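Local coordinates for protein AlkD2 (Streptococcus mutans, PDB 6M9M) that is of unknown function but belongs to the HEAT-like repeat family of DNA glycosylases and binds inosine-5'-monophosphate, at residues Gln4-Leu9 and Tyr52-Tyr57; Tyr38-Ala43 and Gly63-Asp68; Ile102-Ala107 and Asn135-Lys140. All blocks are in the same frame, centred on the assembly; numbering follows the deposited sequence. Where two conformers were deposited one is given.

How the contacts relate
Contacts 1 and 2 share helix 52-65: contact 1 packs that helix's first turns against helix 2-13, while contact 2 joins the C-terminal end of helix 52-65 and the following turn to helix 36-47. Their centres are about 15 Å apart, and Leu42 bridges them: its CD2 lies 3.4 Å from Tyr57 OH and its CD1 3.9 Å from Val6 CG2. Contact 3 comes later in the chain, its centre about 22 Å from that of contact 2 and about 31 Å from that of contact 1, touching neither. The inosine-5'-monophosphate site is nearer contact 1: the side chains of Tyr57 and the ligand-binding Arg86 are about 11 Å apart, whereas contacts 2 and 3 lie away from it.

Contact 1 of 3, residues Gln4-Leu9 and Tyr52-Tyr57; sequences QYVARL and YQVRMY
Leu9 reaches from helix 2-13 to Val54 and Tyr57 on helix 52-65, in the N-terminal part of an all-helical, HEAT-like repeat protein. The two short segments cross at 116°, with axes 10.3 Å apart at closest approach, and the contact is buried and largely apolar. Followed outward, Leu9 first sets CB 4.0 Å from Val54 CG2, a methyl that also packs on the Leu9 carbonyl. Next, CG stands anti to the carbonyl carbon (chi1 -62°) and rests over one face of the Tyr5 ring, toward its rim. Finally CD1 comes down on a face of the Tyr57 ring in a CH-pi contact, 3.8 Å from the ring centroid. It sits off centre, with Tyr57 CE1 the nearest ring atom to Leu9 CD1 at 3.5 Å. The two side chains cross at about a right angle, and CD1 is the leucine atom that touches the ring. Val6 CG1 adds a looser touch to Val54 CG1, and Leu42 and Leu45 of helix 36-47 pack against Val6 as well. Tyr5 and Tyr57 also cross at about a right angle, and both hydroxyls hydrogen-bond Asp30 OD2 of helix 21-32, which ties the two tyrosines to one carboxylate oxygen. Tyr57 OH lies at the edge of the Tyr5 ring, near its plane, 3.7 Å from Tyr5 CE2.

Contact 2 of 3, residues Tyr38-Ala43 and Gly63-Asp68; sequences YIKKLA and GYLSKD
The flat carboxylate of Asp68 receives Lys40 on the anti side of OD2, with the ammonium 16° out of the carboxylate plane. The salt bridge measures 2.8 Å from Lys40 NZ to Asp68 OD2, and Lys40 CE also lies beside the same oxygen. Asp68 is the N-cap of helix 69-79, its OD1 accepting the Glu70 N-H, so the two oxygens of one group serve a lysine and a helix end. With CG anti to the backbone N (chi1 -176°), the carboxylate is turned toward Lys40. The ammonium of Lys40 forms a second salt bridge, to Glu37 one turn earlier in its own helix, and the two acids probably stabilise its positive charge. Lys40 CG packs 3.9 Å from Leu65 CD1, and from there the chain runs extended to the aspartate. In this HEAT-like fold of stacked helices, the contact joins helix 36-47 to the end of helix 52-65, where the chain turns toward helix 69-79. Leu65 supplies the apolar part: its CD1 packs against Ile39 CG2 at 4.0 Å and against Ala43 CB at 4.1 Å, while Tyr31 of helix 21-32 touches the same leucine. Ile39 and Leu65 cross at about a right angle. A type I turn from Leu65 to Asp68 carries the acid round to the lysine, closed by Asp68 N to Leu65 O at 3.1 Å. Within the turn, Ser66 OG reaches back to Gly63 O, 2.7 Å away, and ties the turn to the last helical turn of 52-65.

Contact 3 of 3, residues Ile102-Ala107 and Asn135-Lys140; sequences IGYKKA and NRPYFK
Tyr104 lays one face of its ring against the aliphatic part of Arg136. Arg136 CB stands almost on the ring normal, 7° off it and 3.9 Å from the centroid, in a CH-pi contact over the centre. The arginine chain then bends at chi2 (146°), which carries CD across to Tyr104 CE1 at 3.7 Å. The guanidinium plane is turned 78° from that of the ring, far from a flat stack. Pro137 CD approaches the same ring obliquely, 3.7 Å from Tyr104 CD2, and Pro137 O lies 3.3 Å from Tyr104 CB. Next along the chain, in the conformer described, Lys105 CA lies over one face of Tyr138 toward its rim, CB is 3.7 Å from Tyr138 CD1, and CG makes an off-centre CH-pi contact. A second conformer of Lys105 makes its outer chain less certain. Phe139 CE2 completes the first shell, near Tyr104 CB.

Beyond it, Asp96 of helix 85-102 holds both polar ends: OD1 is hydrogen-bonded to Tyr104 OH, and OD2 forms a salt bridge with Arg136 NH2. The shared carboxylate is consistent with the phenol and guanidinium being held near each other, and probably balances the arginine charge. Gly103 leaves the end of helix 85-102 with positive phi and leads into the tyrosine. The contact ties together two interhelical loops of the HEAT-like array, one between helices 85-102 and 108-115, the other between helices 120-129 and 143-151. Phe139 spans the join, touching Leu108 and Ile111 of helix 108-115 and Ala146 of helix 143-151.

Contact 1 of 3, residues Gln4-Leu9 and Tyr52-Tyr57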
# COMPACT_ATOMS: atom_id res chain seq x y z
N GLN A 4 27.54 8.65 6.46
CA GLN A 4 27.97 7.70 7.48
C GLN A 4 26.77 6.99 8.10
O GLN A 4 26.82 5.79 8.38
CB GLN A 4 28.77 8.43 8.56
CG GLN A 4 30.14 8.91 8.10
CD GLN A 4 30.79 9.86 9.08
OE1 GLN A 4 30.23 10.17 10.14
NE2 GLN A 4 31.97 10.35 8.74
N TYR A 5 25.68 7.72 8.32
CA TYR A 5 24.52 7.10 8.94
C TYR A 5 23.91 6.06 8.01
O TYR A 5 23.54 4.97 8.46
CB TYR A 5 23.50 8.14 9.36
CG TYR A 5 22.40 7.55 10.18
CD1 TYR A 5 22.66 6.98 11.42
CD2 TYR A 5 21.09 7.54 9.72
CE1 TYR A 5 21.66 6.42 12.18
CE2 TYR A 5 20.08 6.99 10.47
CZ TYR A 5 20.37 6.43 11.70
OH TYR A 5 19.36 5.87 12.44
N VAL A 6 23.80 6.37 6.71
CA VAL A 6 23.32 5.37 5.75
C VAL A 6 24.21 4.14 5.77
O VAL A 6 23.73 3.01 5.69
CB VAL A 6 23.17 5.98 4.35
CG1 VAL A 6 22.85 4.91 3.31
CG2 VAL A 6 22.05 7.02 4.34
N ALA A 7 25.53 4.34 5.88
CA ALA A 7 26.45 3.20 5.95
C ALA A 7 26.19 2.36 7.20
O ALA A 7 26.25 1.12 7.14
CB ALA A 7 27.90 3.68 5.89
N ARG A 8 25.86 3.00 8.33
CA ARG A 8 25.53 2.23 9.52
C ARG A 8 24.24 1.45 9.34
O ARG A 8 24.14 0.29 9.77
CB ARG A 8 25.43 3.15 10.75
CG ARG A 8 26.77 3.66 11.25
CD ARG A 8 26.70 4.06 12.72
NE ARG A 8 28.01 4.43 13.26
CZ ARG A 8 28.25 4.70 14.54
NH1 ARG A 8 27.27 4.64 15.43
NH2 ARG A 8 29.47 5.03 14.92
N LEU A 9 23.21 2.06 8.73
CA LEU A 9 21.98 1.34 8.45
C LEU A 9 22.24 0.12 7.57
O LEU A 9 21.63 -0.94 7.77
CB LEU A 9 20.98 2.28 7.78
CG LEU A 9 20.54 3.49 8.61
CD1 LEU A 9 19.67 4.41 7.74
CD2 LEU A 9 19.77 3.06 9.83
N TYR A 52 18.46 -3.48 0.01
CA TYR A 52 17.00 -3.29 -0.08
C TYR A 52 16.38 -3.02 1.29
O TYR A 52 15.38 -2.31 1.39
CB TYR A 52 16.32 -4.44 -0.81
CG TYR A 52 16.09 -5.70 0.01
CD1 TYR A 52 15.04 -5.80 0.90
CD2 TYR A 52 16.93 -6.81 -0.12
CE1 TYR A 52 14.83 -6.94 1.65
CE2 TYR A 52 16.72 -7.95 0.62
CZ TYR A 52 15.67 -8.02 1.50
OH TYR A 52 15.47 -9.17 2.24
N GLN A 53 16.97 -3.55 2.36
CA GLN A 53 16.45 -3.29 3.69
C GLN A 53 16.57 -1.82 4.08
O GLN A 53 15.72 -1.31 4.81
CB GLN A 53 17.16 -4.18 4.72
CG GLN A 53 16.99 -5.69 4.51
CD GLN A 53 18.10 -6.32 3.69
OE1 GLN A 53 18.72 -5.65 2.86
NE2 GLN A 53 18.34 -7.62 3.90
N VAL A 54 17.61 -1.13 3.60
CA VAL A 54 17.73 0.30 3.83
C VAL A 54 16.71 1.07 2.99
O VAL A 54 16.15 2.07 3.44
CB VAL A 54 19.18 0.76 3.59
CG1 VAL A 54 19.31 2.27 3.69
CG2 VAL A 54 20.11 0.10 4.60
N ARG A 55 16.41 0.58 1.78
CA ARG A 55 15.31 1.17 1.03
C ARG A 55 13.98 0.98 1.73
O ARG A 55 13.12 1.87 1.69
CB ARG A 55 15.27 0.63 -0.40
CG ARG A 55 16.55 0.88 -1.18
CD ARG A 55 16.32 0.90 -2.67
NE ARG A 55 15.72 -0.33 -3.20
CZ ARG A 55 16.40 -1.43 -3.49
NH1 ARG A 55 17.71 -1.49 -3.25
NH2 ARG A 55 15.78 -2.48 -4.01
N MET A 56 13.77 -0.17 2.39
CA MET A 56 12.57 -0.36 3.20
C MET A 56 12.46 0.72 4.28
O MET A 56 11.41 1.35 4.44
CB MET A 56 12.57 -1.75 3.84
CG MET A 56 12.35 -2.91 2.88
SD MET A 56 12.65 -4.54 3.60
CE MET A 56 11.56 -4.49 5.01
N TYR A 57 13.54 0.92 5.03
CA TYR A 57 13.62 2.00 6.01
C TYR A 57 13.24 3.34 5.39
O TYR A 57 12.44 4.11 5.95
CB TYR A 57 15.04 2.01 6.59
CG TYR A 57 15.45 3.27 7.30
CD1 TYR A 57 16.03 4.31 6.61
CD2 TYR A 57 15.25 3.43 8.67
CE1 TYR A 57 16.42 5.47 7.24
CE2 TYR A 57 15.64 4.60 9.32
CZ TYR A 57 16.21 5.62 8.59
OH TYR A 57 16.62 6.79 9.17

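Contact 2 of 3, residues Tyr38-Ala43 and Gly63-Asp68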
# COMPACT_ATOMS: atom_id res chain seq x y z
N TYR A 38 15.34 17.92 7.25
CA TYR A 38 16.52 17.06 7.31
C TYR A 38 16.17 15.60 6.99
O TYR A 38 16.86 14.94 6.21
CB TYR A 38 17.15 17.16 8.71
CG TYR A 38 18.25 16.15 8.97
CD1 TYR A 38 19.57 16.44 8.64
CD2 TYR A 38 17.97 14.91 9.52
CE1 TYR A 38 20.58 15.52 8.89
CE2 TYR A 38 18.97 13.98 9.74
CZ TYR A 38 20.27 14.29 9.43
OH TYR A 38 21.27 13.37 9.67
N ILE A 39 15.09 15.08 7.59
CA ILE A 39 14.72 13.69 7.38
C ILE A 39 14.34 13.42 5.92
O ILE A 39 14.54 12.31 5.43
CB ILE A 39 13.64 13.26 8.39
CG1 ILE A 39 14.22 13.29 9.81
CG2 ILE A 39 13.10 11.87 8.08
CD1 ILE A 39 15.29 12.25 10.05
N LYS A 40 13.78 14.41 5.22
CA LYS A 40 13.52 14.24 3.79
C LYS A 40 14.81 13.95 3.03
O LYS A 40 14.85 13.06 2.18
CB LYS A 40 12.81 15.46 3.21
CG LYS A 40 11.35 15.57 3.66
CD LYS A 40 10.77 16.93 3.35
CE LYS A 40 9.50 17.15 4.16
NZ LYS A 40 8.86 18.47 3.91
N LYS A 41 15.87 14.71 3.32
CA LYS A 41 17.15 14.49 2.66
C LYS A 41 17.69 13.10 2.99
O LYS A 41 18.18 12.39 2.11
CB LYS A 41 18.14 15.57 3.10
CG LYS A 41 17.70 16.99 2.78
CD LYS A 41 18.67 18.03 3.33
CE LYS A 41 18.13 19.43 3.11
NZ LYS A 41 19.09 20.47 3.56
N LEU A 42 17.57 12.70 4.26
CA LEU A 42 18.01 11.36 4.65
C LEU A 42 17.22 10.28 3.93
O LEU A 42 17.80 9.28 3.48
CB LEU A 42 17.88 11.22 6.17
CG LEU A 42 18.19 9.82 6.71
CD1 LEU A 42 19.61 9.36 6.35
CD2 LEU A 42 17.97 9.79 8.22
N ALA A 43 15.90 10.44 3.82
CA ALA A 43 15.09 9.43 3.16
C ALA A 43 15.50 9.25 1.70
O ALA A 43 15.61 8.12 1.21
CB ALA A 43 13.61 9.81 3.27
N GLY A 63 6.55 7.41 4.09
CA GLY A 63 5.21 7.36 4.65
C GLY A 63 4.99 8.38 5.74
O GLY A 63 3.97 9.08 5.77
N TYR A 64 5.93 8.47 6.68
CA TYR A 64 5.78 9.44 7.77
C TYR A 64 5.83 10.88 7.27
O TYR A 64 5.24 11.77 7.89
CB TYR A 64 6.86 9.22 8.84
CG TYR A 64 6.88 7.82 9.41
CD1 TYR A 64 5.71 7.14 9.71
CD2 TYR A 64 8.08 7.15 9.59
CE1 TYR A 64 5.75 5.83 10.17
CE2 TYR A 64 8.13 5.87 10.07
CZ TYR A 64 6.98 5.20 10.36
OH TYR A 64 7.08 3.91 10.82
N LEU A 65 6.54 11.13 6.17
CA LEU A 65 6.77 12.45 5.59
C LEU A 65 5.76 12.83 4.52
O LEU A 65 5.86 13.92 3.93
CB LEU A 65 8.15 12.47 4.95
CG LEU A 65 9.37 12.38 5.86
CD1 LEU A 65 10.56 12.00 4.99
CD2 LEU A 65 9.60 13.68 6.61
N SER A 66 4.78 11.97 4.26
CA SER A 66 3.97 12.04 3.05
C SER A 66 2.95 13.18 3.03
O SER A 66 2.30 13.34 1.99
CB SER A 66 3.28 10.70 2.80
OG SER A 66 2.47 10.33 3.89
N LYS A 67 2.82 13.99 4.08
CA LYS A 67 2.08 15.24 3.96
C LYS A 67 2.70 16.15 2.90
O LYS A 67 2.00 16.95 2.27
CB LYS A 67 2.02 15.95 5.31
CG LYS A 67 1.28 17.27 5.35
CD LYS A 67 1.38 17.85 6.74
CE LYS A 67 0.73 19.21 6.85
NZ LYS A 67 0.87 19.78 8.23
N ASP A 68 4.01 16.03 2.68
CA ASP A 68 4.69 16.77 1.62
C ASP A 68 4.37 16.10 0.29
O ASP A 68 4.73 14.95 0.05
CB ASP A 68 6.20 16.76 1.90
CG ASP A 68 6.99 17.58 0.91
OD1 ASP A 68 6.56 17.74 -0.25
OD2 ASP A 68 8.09 18.05 1.30

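Contact 3 of 3, residues Ile102-Ala107 and Asn135-Lys140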
# COMPACT_ATOMS: atom_id res chain seq x y z
N ILE A 102 -3.69 11.85 7.05
CA ILE A 102 -4.58 12.88 6.56
C ILE A 102 -6.02 12.60 6.95
O ILE A 102 -6.81 13.52 7.11
CB ILE A 102 -4.43 13.06 5.04
CG1 ILE A 102 -5.12 14.36 4.61
CG2 ILE A 102 -5.02 11.88 4.32
CD1 ILE A 102 -4.93 14.68 3.15
N GLY A 103 -6.37 11.32 7.10
CA GLY A 103 -7.73 10.88 7.34
C GLY A 103 -8.28 10.18 6.11
O GLY A 103 -8.15 10.69 5.00
N TYR A 104 -8.88 9.00 6.28
CA TYR A 104 -9.27 8.21 5.12
C TYR A 104 -10.27 8.93 4.23
O TYR A 104 -10.14 8.90 3.00
CB TYR A 104 -9.73 6.81 5.54
CG TYR A 104 -8.57 5.97 6.05
CD1 TYR A 104 -7.80 5.23 5.17
CD2 TYR A 104 -8.24 5.96 7.38
CE1 TYR A 104 -6.72 4.50 5.62
CE2 TYR A 104 -7.15 5.23 7.84
CZ TYR A 104 -6.40 4.51 6.95
OH TYR A 104 -5.32 3.79 7.43
N LYS A 105 -11.27 9.59 4.81
CA LYS A 105 -12.22 10.34 3.99
C LYS A 105 -11.52 11.45 3.22
O LYS A 105 -11.76 11.63 2.02
CB LYS A 105 -13.36 10.89 4.84
CG LYS A 105 -14.47 11.59 4.01
CD LYS A 105 -15.60 12.02 4.93
CE LYS A 105 -16.72 12.73 4.18
NZ LYS A 105 -16.29 14.03 3.60
N LYS A 106 -10.63 12.20 3.89
CA LYS A 106 -9.91 13.27 3.21
C LYS A 106 -8.95 12.74 2.15
O LYS A 106 -8.63 13.46 1.21
CB LYS A 106 -9.18 14.15 4.22
CG LYS A 106 -10.12 15.05 5.01
CD LYS A 106 -9.36 15.89 6.03
CE LYS A 106 -10.29 16.88 6.74
NZ LYS A 106 -9.56 17.87 7.57
N ALA A 107 -8.52 11.49 2.28
CA ALA A 107 -7.59 10.87 1.35
C ALA A 107 -8.25 10.30 0.10
O ALA A 107 -7.53 9.87 -0.81
CB ALA A 107 -6.85 9.73 2.06
N ASN A 135 -11.94 -2.13 8.09
CA ASN A 135 -11.45 -1.83 9.43
C ASN A 135 -10.93 -0.40 9.56
O ASN A 135 -10.62 0.03 10.68
CB ASN A 135 -10.33 -2.80 9.82
CG ASN A 135 -10.85 -4.17 10.18
OD1 ASN A 135 -12.05 -4.37 10.34
ND2 ASN A 135 -9.95 -5.11 10.31
N ARG A 136 -10.81 0.33 8.50
CA ARG A 136 -10.33 1.70 8.62
C ARG A 136 -11.49 2.66 8.76
O ARG A 136 -12.59 2.39 8.29
CB ARG A 136 -9.50 2.05 7.40
CG ARG A 136 -8.13 1.37 7.56
CD ARG A 136 -7.58 0.95 6.32
NE ARG A 136 -6.21 0.48 6.52
CZ ARG A 136 -5.87 -0.70 7.01
NH1 ARG A 136 -6.80 -1.56 7.42
NH2 ARG A 136 -4.58 -1.04 7.06
N PRO A 137 -11.23 3.79 9.41
CA PRO A 137 -12.23 4.86 9.46
C PRO A 137 -12.74 5.21 8.07
O PRO A 137 -12.06 5.05 7.05
CB PRO A 137 -11.47 6.03 10.11
CG PRO A 137 -10.38 5.36 10.92
CD PRO A 137 -9.99 4.14 10.13
N TYR A 138 -13.98 5.71 8.05
CA TYR A 138 -14.73 6.06 6.86
C TYR A 138 -15.25 4.81 6.14
O TYR A 138 -16.46 4.64 5.97
CB TYR A 138 -13.98 6.97 5.89
CG TYR A 138 -14.88 7.33 4.72
CD1 TYR A 138 -15.93 8.22 4.89
CD2 TYR A 138 -14.70 6.75 3.47
CE1 TYR A 138 -16.76 8.53 3.85
CE2 TYR A 138 -15.53 7.05 2.42
CZ TYR A 138 -16.57 7.94 2.62
OH TYR A 138 -17.42 8.28 1.60
N PHE A 139 -14.34 3.92 5.73
CA PHE A 139 -14.79 2.69 5.08
C PHE A 139 -15.58 1.79 6.02
O PHE A 139 -16.50 1.08 5.58
CB PHE A 139 -13.59 1.97 4.47
CG PHE A 139 -12.92 2.76 3.38
CD1 PHE A 139 -13.61 3.09 2.23
CD2 PHE A 139 -11.62 3.21 3.53
CE1 PHE A 139 -13.01 3.86 1.24
CE2 PHE A 139 -11.02 3.96 2.54
CZ PHE A 139 -11.72 4.28 1.40
N LYS A 140 -15.26 1.81 7.31
CA LYS A 140 -15.99 0.98 8.27
C LYS A 140 -17.46 1.40 8.31
O LYS A 140 -18.35 0.55 8.40
CB LYS A 140 -15.35 1.11 9.65
CG LYS A 140 -16.14 0.41 10.75
CD LYS A 140 -15.31 0.23 12.02
CE LYS A 140 -14.74 1.52 12.58
NZ LYS A 140 -13.36 1.83 12.09